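Local coordinates for membrane protein (Acinetobacter baumannii AB307-0294, PDB 5DL5), which forms a monomeric beta-barrel channel of the OprD porin family in the outer membrane and probably admits small solutes and antibiotics, at residues P133-N138 with Y208-K213; P144-G149 with K169-D174; N222-Q227 with S234-F239; S240-K245 with I316-S321; L351-A356 with N379-T384. All coordinates share one frame; numbering follows the deposited sequence.

Contact 1: P133-N138 with Y208-K213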
# COMPACT_ATOMS: atom_id res chain seq x y z
N PRO A 133 5.77 -6.21 3.00
CA PRO A 133 4.44 -6.62 2.65
C PRO A 133 3.43 -6.71 3.84
O PRO A 133 2.17 -6.63 3.64
CB PRO A 133 4.65 -8.00 2.03
CG PRO A 133 6.03 -8.02 1.46
CD PRO A 133 6.79 -7.17 2.45
N VAL A 134 3.99 -7.06 5.00
CA VAL A 134 3.17 -7.19 6.25
C VAL A 134 2.96 -5.88 6.99
O VAL A 134 2.05 -5.83 7.86
CB VAL A 134 3.71 -8.25 7.28
CG1 VAL A 134 3.61 -9.63 6.69
CG2 VAL A 134 5.11 -7.89 7.71
N LEU A 135 3.68 -4.82 6.61
CA LEU A 135 3.56 -3.53 7.28
C LEU A 135 3.98 -2.41 6.36
O LEU A 135 5.13 -2.05 6.38
CB LEU A 135 4.48 -3.48 8.52
CG LEU A 135 4.23 -2.31 9.48
CD1 LEU A 135 2.93 -2.56 10.20
CD2 LEU A 135 5.32 -2.19 10.53
N ALA A 136 3.10 -2.01 5.45
CA ALA A 136 3.47 -1.19 4.33
C ALA A 136 2.75 0.21 4.48
O ALA A 136 1.49 0.29 4.66
CB ALA A 136 3.07 -1.86 3.01
N SER A 137 3.56 1.24 4.36
CA SER A 137 3.07 2.61 4.29
C SER A 137 2.22 2.87 3.10
O SER A 137 2.58 2.58 1.93
CB SER A 137 4.26 3.58 4.28
OG SER A 137 4.81 3.60 5.57
N ASN A 138 1.09 3.42 3.36
CA ASN A 138 0.35 4.15 2.28
C ASN A 138 1.22 5.06 1.44
O ASN A 138 1.89 5.94 1.95
CB ASN A 138 -0.72 5.11 2.86
CG ASN A 138 -1.72 5.61 1.79
OD1 ASN A 138 -1.95 4.96 0.75
ND2 ASN A 138 -2.31 6.76 2.03
N TYR A 208 7.69 -12.96 5.22
CA TYR A 208 7.77 -11.92 6.23
C TYR A 208 6.76 -12.25 7.33
O TYR A 208 5.75 -12.88 7.09
CB TYR A 208 7.36 -10.54 5.62
CG TYR A 208 8.32 -9.97 4.66
CD1 TYR A 208 8.22 -10.25 3.33
CD2 TYR A 208 9.34 -9.15 5.09
CE1 TYR A 208 9.16 -9.75 2.40
CE2 TYR A 208 10.29 -8.61 4.21
CZ TYR A 208 10.17 -8.92 2.86
OH TYR A 208 11.05 -8.47 1.93
N GLY A 209 7.04 -11.76 8.52
CA GLY A 209 6.23 -11.90 9.71
C GLY A 209 6.02 -10.56 10.42
O GLY A 209 6.93 -9.66 10.41
N LEU A 210 4.85 -10.43 11.04
CA LEU A 210 4.52 -9.31 11.85
C LEU A 210 3.91 -9.87 13.14
O LEU A 210 2.95 -10.66 13.10
CB LEU A 210 3.49 -8.38 11.22
CG LEU A 210 2.81 -7.33 12.08
CD1 LEU A 210 3.70 -6.22 12.64
CD2 LEU A 210 1.72 -6.65 11.31
N ASP A 211 4.38 -9.34 14.26
CA ASP A 211 3.66 -9.51 15.53
C ASP A 211 3.42 -8.16 16.17
O ASP A 211 4.40 -7.48 16.61
CB ASP A 211 4.48 -10.42 16.45
CG ASP A 211 3.77 -10.66 17.82
OD1 ASP A 211 3.25 -9.75 18.41
OD2 ASP A 211 3.71 -11.76 18.32
N SER A 212 2.14 -7.79 16.28
CA SER A 212 1.78 -6.50 16.75
C SER A 212 0.97 -6.71 17.97
O SER A 212 -0.10 -7.32 17.91
CB SER A 212 0.96 -5.79 15.77
OG SER A 212 0.64 -4.44 16.22
N LYS A 213 1.45 -6.13 19.06
CA LYS A 213 1.02 -6.49 20.43
C LYS A 213 -0.45 -6.07 20.62
O LYS A 213 -0.88 -4.99 20.22
CB LYS A 213 1.97 -5.87 21.51
CG LYS A 213 1.45 -5.91 23.01
CD LYS A 213 2.46 -5.42 24.04
CE LYS A 213 2.12 -5.72 25.54
NZ LYS A 213 2.93 -6.77 26.26
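This contact lies inside the beta-barrel of an OprD-family porin, where a loop folded inward from the wall leans back on the barrel strand 203-212. It is a buried, apolar contact with no hydrogen bond between the two segments. P133 lies over one face of the Y208 ring. Its CD is 3.6 Å from the ring centroid and 17° off the ring normal, a CH-pi contact, and CG also meets the ring's CD1 side. Y208 turns its ring to this place with CG anti to its carbonyl carbon (chi1 -70°). The two methyls of V134 divide between Y208 and L210. CG1 reaches Y208 CB at 4.0 Å, and CG2 lies 3.9 Å from L210 CB. The side chains of V134 and L210 run past each other in opposite directions. Beyond the segments, Y220 of the next strand packs on both P133 and V134. V134 O accepts a hydrogen bond from R218 NH2, while L210 CD2 sits 3.6 Å from the same V134 O.

Contact 2: P144-G149 with K169-D174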
# COMPACT_ATOMS: atom_id res chain seq x y z
N PRO A 144 2.81 10.17 2.28
CA PRO A 144 3.10 8.80 2.81
C PRO A 144 2.78 8.65 4.23
O PRO A 144 2.78 9.58 5.04
CB PRO A 144 4.58 8.56 2.47
CG PRO A 144 5.15 9.93 2.07
CD PRO A 144 4.03 10.91 1.89
N GLU A 145 2.40 7.45 4.55
CA GLU A 145 2.26 7.02 5.91
C GLU A 145 3.64 6.80 6.54
O GLU A 145 4.56 6.31 5.86
CB GLU A 145 1.43 5.71 5.91
CG GLU A 145 1.28 5.03 7.27
CD GLU A 145 0.48 3.74 7.20
OE1 GLU A 145 0.19 3.28 6.06
OE2 GLU A 145 0.02 3.34 8.31
N TYR A 146 3.81 7.27 7.79
CA TYR A 146 5.10 7.17 8.49
C TYR A 146 5.07 6.27 9.64
O TYR A 146 4.16 6.31 10.46
CB TYR A 146 5.68 8.56 9.00
CG TYR A 146 5.90 9.59 7.86
CD1 TYR A 146 6.73 9.30 6.83
CD2 TYR A 146 5.23 10.81 7.80
CE1 TYR A 146 6.95 10.17 5.80
CE2 TYR A 146 5.46 11.75 6.76
CZ TYR A 146 6.30 11.39 5.74
OH TYR A 146 6.65 12.18 4.66
N PHE A 147 6.12 5.48 9.80
CA PHE A 147 6.28 4.68 11.03
C PHE A 147 7.51 5.17 11.83
O PHE A 147 8.42 5.62 11.24
CB PHE A 147 6.43 3.23 10.64
CG PHE A 147 5.13 2.57 10.24
CD1 PHE A 147 4.26 2.01 11.21
CD2 PHE A 147 4.78 2.51 8.92
CE1 PHE A 147 3.13 1.31 10.82
CE2 PHE A 147 3.61 1.87 8.54
CZ PHE A 147 2.77 1.30 9.48
N THR A 148 7.47 5.09 13.16
CA THR A 148 8.58 5.42 13.99
C THR A 148 9.05 4.19 14.74
O THR A 148 8.30 3.56 15.43
CB THR A 148 8.24 6.54 14.97
OG1 THR A 148 7.66 7.63 14.25
CG2 THR A 148 9.51 7.09 15.81
N GLY A 149 10.35 3.92 14.63
CA GLY A 149 10.98 2.82 15.36
C GLY A 149 12.28 2.50 14.71
O GLY A 149 12.88 3.43 14.17
N LYS A 169 5.15 3.80 16.59
CA LYS A 169 4.19 4.83 16.19
C LYS A 169 3.84 4.60 14.74
O LYS A 169 4.70 4.16 13.96
CB LYS A 169 4.76 6.27 16.30
CG LYS A 169 5.11 6.66 17.83
CD LYS A 169 5.47 8.18 17.80
CE LYS A 169 5.75 8.68 19.21
NZ LYS A 169 5.88 10.17 18.93
N ASP A 170 2.61 4.96 14.41
CA ASP A 170 2.14 4.88 13.01
C ASP A 170 1.36 6.13 12.73
O ASP A 170 0.48 6.44 13.46
CB ASP A 170 1.28 3.63 12.89
CG ASP A 170 0.54 3.53 11.51
OD1 ASP A 170 0.96 4.15 10.55
OD2 ASP A 170 -0.48 2.85 11.46
N GLN A 171 1.80 6.90 11.75
CA GLN A 171 1.13 8.18 11.42
C GLN A 171 0.58 8.10 9.96
O GLN A 171 1.34 8.21 9.00
CB GLN A 171 2.14 9.37 11.52
CG GLN A 171 1.39 10.73 11.28
CD GLN A 171 2.25 12.02 11.48
OE1 GLN A 171 3.41 12.00 11.46
NE2 GLN A 171 1.63 13.10 11.59
N MET A 172 -0.73 7.89 9.85
CA MET A 172 -1.34 7.70 8.55
C MET A 172 -1.44 9.05 7.81
O MET A 172 -1.27 10.14 8.41
CB MET A 172 -2.74 7.09 8.66
CG MET A 172 -2.82 5.73 8.00
SD MET A 172 -2.52 5.81 6.23
CE MET A 172 -4.09 6.54 5.68
N SER A 173 -1.63 8.93 6.52
CA SER A 173 -1.55 10.09 5.62
C SER A 173 -2.46 11.26 5.94
O SER A 173 -2.13 12.39 5.69
CB SER A 173 -1.90 9.57 4.20
OG SER A 173 -0.96 8.53 3.89
N ASP A 174 -3.62 10.98 6.54
CA ASP A 174 -4.62 11.97 6.87
C ASP A 174 -4.71 12.30 8.36
O ASP A 174 -5.81 12.71 8.86
CB ASP A 174 -6.00 11.46 6.38
CG ASP A 174 -6.49 10.20 7.13
OD1 ASP A 174 -5.69 9.45 7.74
OD2 ASP A 174 -7.73 9.99 7.16
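Main-chain hydrogen bonds pair the two segments in antiparallel fashion. Y146 and Q171 form a hydrogen-bonded pair: Y146 N gives to Q171 O at 2.9 Å, and Q171 N gives to Y146 O at 2.8 Å, nearly along the C=O axis. T148 N reaches K169 O at 3.0 Å, but the return bond from K169 N to T148 O is weak. F147 and D170 are the non-hydrogen-bonded pair between them. The short strand 146-148 thus edges onto the end of the barrel strand 160-171, in the OprD porin fold, before the chain turns a corner at G149.

The acidic contact is very close. E145 OE2 lies 2.6 Å from D170 OD1, with the carboxylate planes 28° apart, so one of the two acids probably holds a proton. E145 reaches across on an extended chain, and its OE1 accepts from N138 N and F313 N. D170 OD1 also sits 3.5 Å above one face of the F147 ring, offset toward the rim, with the carboxylate 11° from parallel to it.

M172 and the T148-K169 pair add looser packing. M172, bent at chi2 and chi3, sets SD 3.7 Å from E145 OE1. T148 CB meets K169 CB, also at 3.7 Å.

Contact 3: N222-Q227 with S234-F239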
# COMPACT_ATOMS: atom_id res chain seq x y z
N ASN A 222 5.59 -15.04 -0.79
CA ASN A 222 5.42 -14.82 -2.23
C ASN A 222 6.46 -15.66 -2.97
O ASN A 222 7.61 -15.86 -2.52
CB ASN A 222 5.60 -13.35 -2.60
CG ASN A 222 5.69 -13.10 -4.11
OD1 ASN A 222 6.76 -12.99 -4.65
ND2 ASN A 222 4.58 -12.96 -4.75
N VAL A 223 6.02 -16.14 -4.12
CA VAL A 223 6.94 -16.67 -5.13
C VAL A 223 6.53 -16.10 -6.51
O VAL A 223 5.32 -16.03 -6.84
CB VAL A 223 7.05 -18.18 -5.00
CG1 VAL A 223 5.74 -18.89 -5.33
CG2 VAL A 223 8.05 -18.69 -6.04
N ASN A 224 7.53 -15.78 -7.30
CA ASN A 224 7.40 -15.09 -8.51
C ASN A 224 8.38 -15.72 -9.50
O ASN A 224 9.56 -15.85 -9.23
CB ASN A 224 7.53 -13.54 -8.33
CG ASN A 224 7.18 -12.81 -9.58
OD1 ASN A 224 7.97 -12.78 -10.54
ND2 ASN A 224 5.93 -12.34 -9.66
N PHE A 225 7.83 -16.21 -10.62
CA PHE A 225 8.57 -17.00 -11.61
C PHE A 225 8.23 -16.44 -13.00
O PHE A 225 7.09 -16.41 -13.40
CB PHE A 225 8.29 -18.51 -11.56
CG PHE A 225 9.08 -19.29 -12.60
CD1 PHE A 225 10.46 -19.31 -12.57
CD2 PHE A 225 8.46 -19.89 -13.64
CE1 PHE A 225 11.21 -19.95 -13.57
CE2 PHE A 225 9.20 -20.57 -14.64
CZ PHE A 225 10.56 -20.57 -14.59
N LYS A 226 9.25 -15.94 -13.66
CA LYS A 226 9.18 -15.50 -15.00
C LYS A 226 9.77 -16.49 -15.97
O LYS A 226 10.94 -16.83 -15.88
CB LYS A 226 9.96 -14.24 -15.17
CG LYS A 226 9.94 -13.78 -16.63
CD LYS A 226 10.58 -12.41 -16.71
CE LYS A 226 10.77 -12.00 -18.16
NZ LYS A 226 11.54 -10.71 -18.12
N GLN A 227 8.98 -16.83 -16.98
CA GLN A 227 9.28 -17.83 -17.95
C GLN A 227 9.38 -17.24 -19.39
O GLN A 227 8.38 -16.91 -20.02
CB GLN A 227 8.19 -18.87 -17.80
CG GLN A 227 8.72 -20.27 -17.92
CD GLN A 227 8.90 -20.58 -19.30
OE1 GLN A 227 8.09 -20.14 -20.07
NE2 GLN A 227 9.98 -21.24 -19.67
N SER A 234 6.91 -13.28 -22.57
CA SER A 234 7.13 -14.03 -21.39
C SER A 234 5.85 -14.26 -20.72
O SER A 234 4.89 -13.57 -20.95
CB SER A 234 8.01 -13.26 -20.36
OG SER A 234 7.32 -12.11 -19.92
N LEU A 235 5.93 -15.19 -19.81
CA LEU A 235 4.88 -15.54 -18.91
C LEU A 235 5.41 -15.41 -17.53
O LEU A 235 6.43 -16.00 -17.24
CB LEU A 235 4.42 -16.97 -19.18
CG LEU A 235 2.89 -17.00 -19.15
CD1 LEU A 235 2.38 -16.85 -20.57
CD2 LEU A 235 2.38 -18.28 -18.52
N THR A 236 4.71 -14.68 -16.69
CA THR A 236 5.09 -14.53 -15.31
C THR A 236 3.95 -15.06 -14.42
O THR A 236 2.80 -14.60 -14.53
CB THR A 236 5.33 -13.03 -14.99
OG1 THR A 236 6.27 -12.57 -15.91
CG2 THR A 236 5.76 -12.74 -13.47
N TYR A 237 4.33 -15.95 -13.49
CA TYR A 237 3.43 -16.51 -12.54
C TYR A 237 3.76 -16.02 -11.18
O TYR A 237 4.93 -15.88 -10.82
CB TYR A 237 3.60 -18.03 -12.48
CG TYR A 237 3.43 -18.74 -13.78
CD1 TYR A 237 4.53 -19.01 -14.58
CD2 TYR A 237 2.22 -19.19 -14.17
CE1 TYR A 237 4.40 -19.74 -15.75
CE2 TYR A 237 2.05 -19.90 -15.31
CZ TYR A 237 3.16 -20.18 -16.09
OH TYR A 237 2.98 -20.85 -17.26
N ASP A 238 2.75 -15.77 -10.42
CA ASP A 238 2.88 -15.24 -9.06
C ASP A 238 1.93 -15.98 -8.10
O ASP A 238 0.68 -16.15 -8.40
CB ASP A 238 2.59 -13.73 -9.02
CG ASP A 238 2.96 -13.11 -7.66
OD1 ASP A 238 4.20 -12.83 -7.41
OD2 ASP A 238 2.04 -13.00 -6.77
N PHE A 239 2.46 -16.41 -6.96
CA PHE A 239 1.65 -16.96 -5.85
C PHE A 239 1.97 -16.17 -4.62
O PHE A 239 3.19 -16.03 -4.24
CB PHE A 239 1.99 -18.48 -5.77
CG PHE A 239 1.32 -19.29 -4.65
CD1 PHE A 239 0.01 -19.03 -4.19
CD2 PHE A 239 2.00 -20.42 -4.11
CE1 PHE A 239 -0.58 -19.80 -3.16
CE2 PHE A 239 1.41 -21.23 -3.09
CZ PHE A 239 0.11 -20.95 -2.64
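The strands 222-227 and 234-239 run antiparallel, 167° between their directions and 4.6 Å apart at closest approach, in a regular ladder that alternates hydrogen-bonded and non-hydrogen-bonded pairs. Both hydrogen bonds form at each of V223-F239, F225-Y237 and Q227-L235. Most run nearly along the C=O axis; the one from L235 N rises above the carbonyl plane of Q227.

On one face, two asparagines share one oxygen of D238. N222 ND2 donates to D238 OD1 at 2.7 Å, on the syn lone pair of that oxygen. N224 ND2 donates to the same OD1 at 2.9 Å, on the anti lone pair. OD1 lies close to both amide planes and is gripped by two donors, one on each lone pair. All three residues place CG anti to the backbone N. D238 OD2 has its own partner in S240 OG. Further along this face, N224 OD1 lies 3.7 Å from T236 CG2, and the extended K226 brings CE to S234 CB.

The other face is largely apolar and lies on the surface, as expected of a barrel exterior. F225 and Y237 lie side by side, with CD2 of F225 4.1 Å from CD1 of Y237. V223 CG1 packs on F239 CB at 3.8 Å.

This is the hairpin of strands 216-229 and 233-246. Strand 203-212 continues the barrel wall beside the first, and strand 273-286 beside the second.

Contact 4: S240-K245 with I316-S321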
# COMPACT_ATOMS: atom_id res chain seq x y z
N SER A 240 0.96 -15.51 -4.07
CA SER A 240 1.10 -14.65 -2.94
C SER A 240 0.06 -15.07 -1.88
O SER A 240 -1.05 -15.52 -2.23
CB SER A 240 0.83 -13.18 -3.30
OG SER A 240 1.89 -12.74 -4.14
N GLY A 241 0.37 -14.86 -0.60
CA GLY A 241 -0.66 -14.98 0.43
C GLY A 241 -0.36 -14.45 1.85
O GLY A 241 0.78 -14.20 2.17
N TYR A 242 -1.44 -14.12 2.57
CA TYR A 242 -1.29 -13.78 3.99
C TYR A 242 -2.09 -14.74 4.88
O TYR A 242 -3.24 -15.17 4.58
CB TYR A 242 -1.81 -12.40 4.32
CG TYR A 242 -1.15 -11.24 3.65
CD1 TYR A 242 -1.64 -10.77 2.44
CD2 TYR A 242 -0.13 -10.53 4.30
CE1 TYR A 242 -1.09 -9.61 1.86
CE2 TYR A 242 0.51 -9.45 3.71
CZ TYR A 242 -0.01 -8.98 2.48
OH TYR A 242 0.56 -7.90 1.95
N HIS A 243 -1.47 -14.99 6.01
CA HIS A 243 -2.16 -15.57 7.16
C HIS A 243 -2.21 -14.56 8.34
O HIS A 243 -1.16 -14.12 8.82
CB HIS A 243 -1.44 -16.85 7.54
CG HIS A 243 -1.91 -17.44 8.82
ND1 HIS A 243 -3.07 -18.17 8.90
CD2 HIS A 243 -1.45 -17.31 10.09
CE1 HIS A 243 -3.25 -18.58 10.15
NE2 HIS A 243 -2.29 -18.05 10.89
N THR A 244 -3.41 -14.26 8.83
CA THR A 244 -3.57 -13.29 9.91
C THR A 244 -4.38 -13.83 11.03
O THR A 244 -5.49 -14.34 10.87
CB THR A 244 -4.28 -12.01 9.39
OG1 THR A 244 -3.59 -11.52 8.27
CG2 THR A 244 -4.33 -10.86 10.53
N LYS A 245 -3.86 -13.72 12.22
CA LYS A 245 -4.60 -14.01 13.43
C LYS A 245 -4.80 -12.70 14.16
O LYS A 245 -3.83 -12.02 14.59
CB LYS A 245 -3.86 -15.01 14.34
CG LYS A 245 -4.77 -15.47 15.45
CD LYS A 245 -4.15 -16.57 16.29
CE LYS A 245 -2.93 -15.99 17.03
NZ LYS A 245 -2.72 -16.56 18.39
N ILE A 316 -1.26 -4.95 1.45
CA ILE A 316 -2.26 -5.64 0.58
C ILE A 316 -1.52 -6.00 -0.70
O ILE A 316 -1.86 -5.48 -1.73
CB ILE A 316 -3.54 -4.81 0.47
CG1 ILE A 316 -4.63 -5.40 -0.41
CG2 ILE A 316 -3.39 -3.48 -0.20
CD1 ILE A 316 -5.36 -6.58 0.08
N TYR A 317 -0.48 -6.83 -0.65
CA TYR A 317 0.37 -7.14 -1.83
C TYR A 317 -0.29 -8.35 -2.61
O TYR A 317 0.16 -9.45 -2.57
CB TYR A 317 1.78 -7.44 -1.38
CG TYR A 317 2.71 -6.16 -1.10
CD1 TYR A 317 2.27 -5.10 -0.35
CD2 TYR A 317 4.00 -6.15 -1.47
CE1 TYR A 317 3.05 -4.00 -0.10
CE2 TYR A 317 4.85 -5.07 -1.18
CZ TYR A 317 4.33 -3.99 -0.50
OH TYR A 317 5.12 -2.92 -0.21
N LEU A 318 -1.49 -8.12 -3.13
CA LEU A 318 -2.29 -9.13 -3.84
C LEU A 318 -2.83 -8.47 -5.14
O LEU A 318 -2.92 -7.24 -5.20
CB LEU A 318 -3.48 -9.49 -2.96
CG LEU A 318 -3.11 -10.23 -1.67
CD1 LEU A 318 -4.32 -10.36 -0.77
CD2 LEU A 318 -2.58 -11.59 -1.91
N PRO A 319 -3.16 -9.25 -6.14
CA PRO A 319 -3.47 -8.67 -7.52
C PRO A 319 -4.88 -8.12 -7.65
O PRO A 319 -5.15 -7.24 -8.42
CB PRO A 319 -3.29 -9.92 -8.42
CG PRO A 319 -3.64 -11.13 -7.59
CD PRO A 319 -3.03 -10.74 -6.21
N ASN A 320 -5.84 -8.62 -6.90
CA ASN A 320 -7.26 -8.21 -7.13
C ASN A 320 -7.59 -7.14 -6.12
O ASN A 320 -8.33 -7.33 -5.12
CB ASN A 320 -8.25 -9.33 -7.02
CG ASN A 320 -8.06 -10.39 -8.10
OD1 ASN A 320 -7.21 -10.28 -8.98
ND2 ASN A 320 -8.83 -11.47 -8.00
N SER A 321 -7.09 -5.96 -6.47
CA SER A 321 -7.00 -4.85 -5.55
C SER A 321 -6.95 -3.55 -6.34
O SER A 321 -5.92 -3.26 -6.94
CB SER A 321 -5.70 -4.90 -4.71
OG SER A 321 -5.80 -3.88 -3.67
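Y242 points from the barrel strand 233-246 at a turn of the inward-folded loop between strands 289-300 and 332-341, within the OprD-type porin barrel. Its CG is anti to the carbonyl carbon (chi1 -61°), which aims the ring and hydroxyl at the loop. Y317 N donates to Y242 OH at 3.0 Å with an angle of 167° at the hydrogen, and this N lies in the plane of the Y242 ring, at its edge. The same hydroxyl donates to P133 O of another loop, so it bridges two loops. Y304 stacks on the Y242 ring, and the Y220 ring meets it at about 50°.

Y317 is the centre of an inverse gamma turn, closed by a weak bond from L318 N to I316 O. The turn brings both Y317 N and the L318 side chain to the tyrosine. L318 crosses Y242 obliquely and reaches the ring edge, with CG 4.1 Å from Y242 CE1. Y317 instead sends its own ring away from the strand, and its CB stays 3.6 Å from Y242 OH. Two residues earlier on the same strand as Y242, S240 also faces the loop. Its CB lies 3.9 Å from Y317 O and 4.0 Å from L318 CD2.

Contact 5: L351-A356 with N379-T384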
# COMPACT_ATOMS: atom_id res chain seq x y z
N LEU A 351 3.13 6.84 -22.68
CA LEU A 351 1.66 6.70 -22.46
C LEU A 351 1.31 5.23 -22.31
O LEU A 351 1.75 4.43 -23.13
CB LEU A 351 0.89 7.35 -23.63
CG LEU A 351 -0.64 7.27 -23.55
CD1 LEU A 351 -1.16 8.17 -22.48
CD2 LEU A 351 -1.29 7.69 -24.85
N ASN A 352 0.60 4.88 -21.22
CA ASN A 352 0.19 3.50 -20.90
C ASN A 352 -1.29 3.46 -20.54
O ASN A 352 -1.82 4.41 -19.92
CB ASN A 352 0.94 2.92 -19.67
CG ASN A 352 2.43 2.81 -19.89
OD1 ASN A 352 3.22 3.26 -19.06
ND2 ASN A 352 2.85 2.19 -20.98
N TRP A 353 -1.94 2.34 -20.85
CA TRP A 353 -3.38 2.17 -20.53
C TRP A 353 -3.54 0.78 -19.90
O TRP A 353 -2.99 -0.21 -20.43
CB TRP A 353 -4.24 2.36 -21.79
CG TRP A 353 -5.69 1.92 -21.63
CD1 TRP A 353 -6.54 2.27 -20.61
CD2 TRP A 353 -6.46 1.07 -22.50
NE1 TRP A 353 -7.76 1.71 -20.80
CE2 TRP A 353 -7.75 0.97 -21.95
CE3 TRP A 353 -6.20 0.42 -23.72
CZ2 TRP A 353 -8.79 0.17 -22.52
CZ3 TRP A 353 -7.23 -0.39 -24.31
CH2 TRP A 353 -8.50 -0.50 -23.69
N THR A 354 -4.27 0.72 -18.80
CA THR A 354 -4.61 -0.50 -18.11
C THR A 354 -6.12 -0.56 -18.01
O THR A 354 -6.79 0.48 -17.66
CB THR A 354 -4.01 -0.57 -16.67
OG1 THR A 354 -2.65 -0.86 -16.79
CG2 THR A 354 -4.58 -1.82 -15.90
N THR A 355 -6.68 -1.71 -18.39
CA THR A 355 -8.13 -1.92 -18.18
C THR A 355 -8.22 -3.27 -17.46
O THR A 355 -7.45 -4.18 -17.75
CB THR A 355 -8.97 -1.74 -19.47
OG1 THR A 355 -10.37 -1.69 -19.16
CG2 THR A 355 -8.79 -2.89 -20.43
N ALA A 356 -9.17 -3.40 -16.54
CA ALA A 356 -9.35 -4.61 -15.83
C ALA A 356 -10.79 -4.77 -15.38
O ALA A 356 -11.55 -3.79 -15.22
CB ALA A 356 -8.42 -4.61 -14.58
N ASN A 379 -10.22 1.50 -15.25
CA ASN A 379 -9.38 1.98 -16.32
C ASN A 379 -8.41 3.00 -15.76
O ASN A 379 -8.79 3.84 -14.92
CB ASN A 379 -10.18 2.60 -17.43
CG ASN A 379 -10.90 1.56 -18.25
OD1 ASN A 379 -10.35 1.04 -19.21
ND2 ASN A 379 -12.13 1.19 -17.82
N GLN A 380 -7.17 2.90 -16.21
CA GLN A 380 -6.20 3.91 -15.91
C GLN A 380 -5.41 4.25 -17.14
O GLN A 380 -4.96 3.39 -17.84
CB GLN A 380 -5.25 3.48 -14.76
CG GLN A 380 -4.18 4.53 -14.52
CD GLN A 380 -3.42 4.25 -13.22
OE1 GLN A 380 -3.92 4.43 -12.12
NE2 GLN A 380 -2.23 3.77 -13.37
N VAL A 381 -5.31 5.52 -17.42
CA VAL A 381 -4.35 6.02 -18.35
C VAL A 381 -3.29 6.81 -17.59
O VAL A 381 -3.59 7.66 -16.69
CB VAL A 381 -5.00 6.94 -19.36
CG1 VAL A 381 -3.94 7.62 -20.24
CG2 VAL A 381 -5.97 6.17 -20.23
N LYS A 382 -2.06 6.58 -17.99
CA LYS A 382 -0.93 7.23 -17.37
C LYS A 382 0.01 7.75 -18.42
O LYS A 382 0.29 7.03 -19.42
CB LYS A 382 -0.20 6.24 -16.45
CG LYS A 382 0.97 6.95 -15.76
CD LYS A 382 1.55 6.23 -14.54
CE LYS A 382 2.41 7.26 -13.84
NZ LYS A 382 2.96 6.71 -12.60
N TYR A 383 0.50 8.98 -18.25
CA TYR A 383 1.55 9.55 -19.10
C TYR A 383 2.75 9.97 -18.21
O TYR A 383 2.55 10.75 -17.24
CB TYR A 383 1.01 10.80 -19.84
CG TYR A 383 2.04 11.41 -20.63
CD1 TYR A 383 2.64 10.69 -21.69
CD2 TYR A 383 2.53 12.66 -20.34
CE1 TYR A 383 3.69 11.22 -22.41
CE2 TYR A 383 3.56 13.20 -21.08
CZ TYR A 383 4.14 12.47 -22.09
OH TYR A 383 5.16 13.05 -22.83
N THR A 384 3.97 9.56 -18.59
CA THR A 384 5.20 9.97 -17.92
C THR A 384 6.03 10.69 -18.92
O THR A 384 6.18 10.20 -20.04
CB THR A 384 5.94 8.74 -17.36
OG1 THR A 384 5.03 8.13 -16.49
CG2 THR A 384 7.13 9.08 -16.48
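N379 OD1 collects two hydrogen bonds from the strand opposite. W353 NE1 donates to it at 3.1 Å, in the carbonyl plane and on a lone pair. T355 OG1 donates at 2.7 Å, from above the carbonyl plane. The torsions bring the groups together. W353 has CG anti to the backbone N (chi1 168°), and N379 has CG anti to its carbonyl carbon (chi1 -73°). The indole and the amide then lie side by side, 8° from coplanar. T355 puts OG1 anti to its backbone N, which turns it to the same oxygen and leaves CG2 in the crowded position.

The same face continues with apolar groups. L351, CG anti to its backbone N, meets V381 CG1 with CD1 at 3.6 Å. V381 has CG1 anti to N and CG2 anti to its carbonyl carbon, so V381 CG2 parts toward W353 CD1, at 4.0 Å. Y383 brings CD1 to within 4.2 Å of L351 CB. N352, T354, Q380 and K382 form the other, polar face. T354 OG1 there bonds to N339 OD1.

The backbones are antiparallel. N352-K382 and T354-Q380 are the hydrogen-bonded pairs, with both bonds made in each; N352 N to K382 O measures 2.8 Å.

Strands 351-365 and 371-384 make a hairpin of the porin barrel wall. Strand 332-341 borders the first, where V340 touches W353. Strand 394-404 borders the second, where R398 touches Q380 and R396 touches K382.

In the fold
Contacts 3 and 5 are hairpins of the barrel wall, while contacts 1 and 4 bring loops folded into the barrel against it. Contact 2 extends a wall strand and lies, along the chain, within the loop closed by contact 1. Contacts 1 and 2 touch: S137 OG and E145 O are 2.7 Å apart. Contacts 1 and 4, with centres about 12 Å apart, also pack A136 CB on Y317 CE1. Contacts 3 and 4 share strand 233-246 and meet where N222 ND2 lies 2.8 Å from S240 OG. Contact 5 stands apart, its nearest atoms about 7 Å from contact 4. A bound C8E detergent is about 8 Å from the I316 side chain.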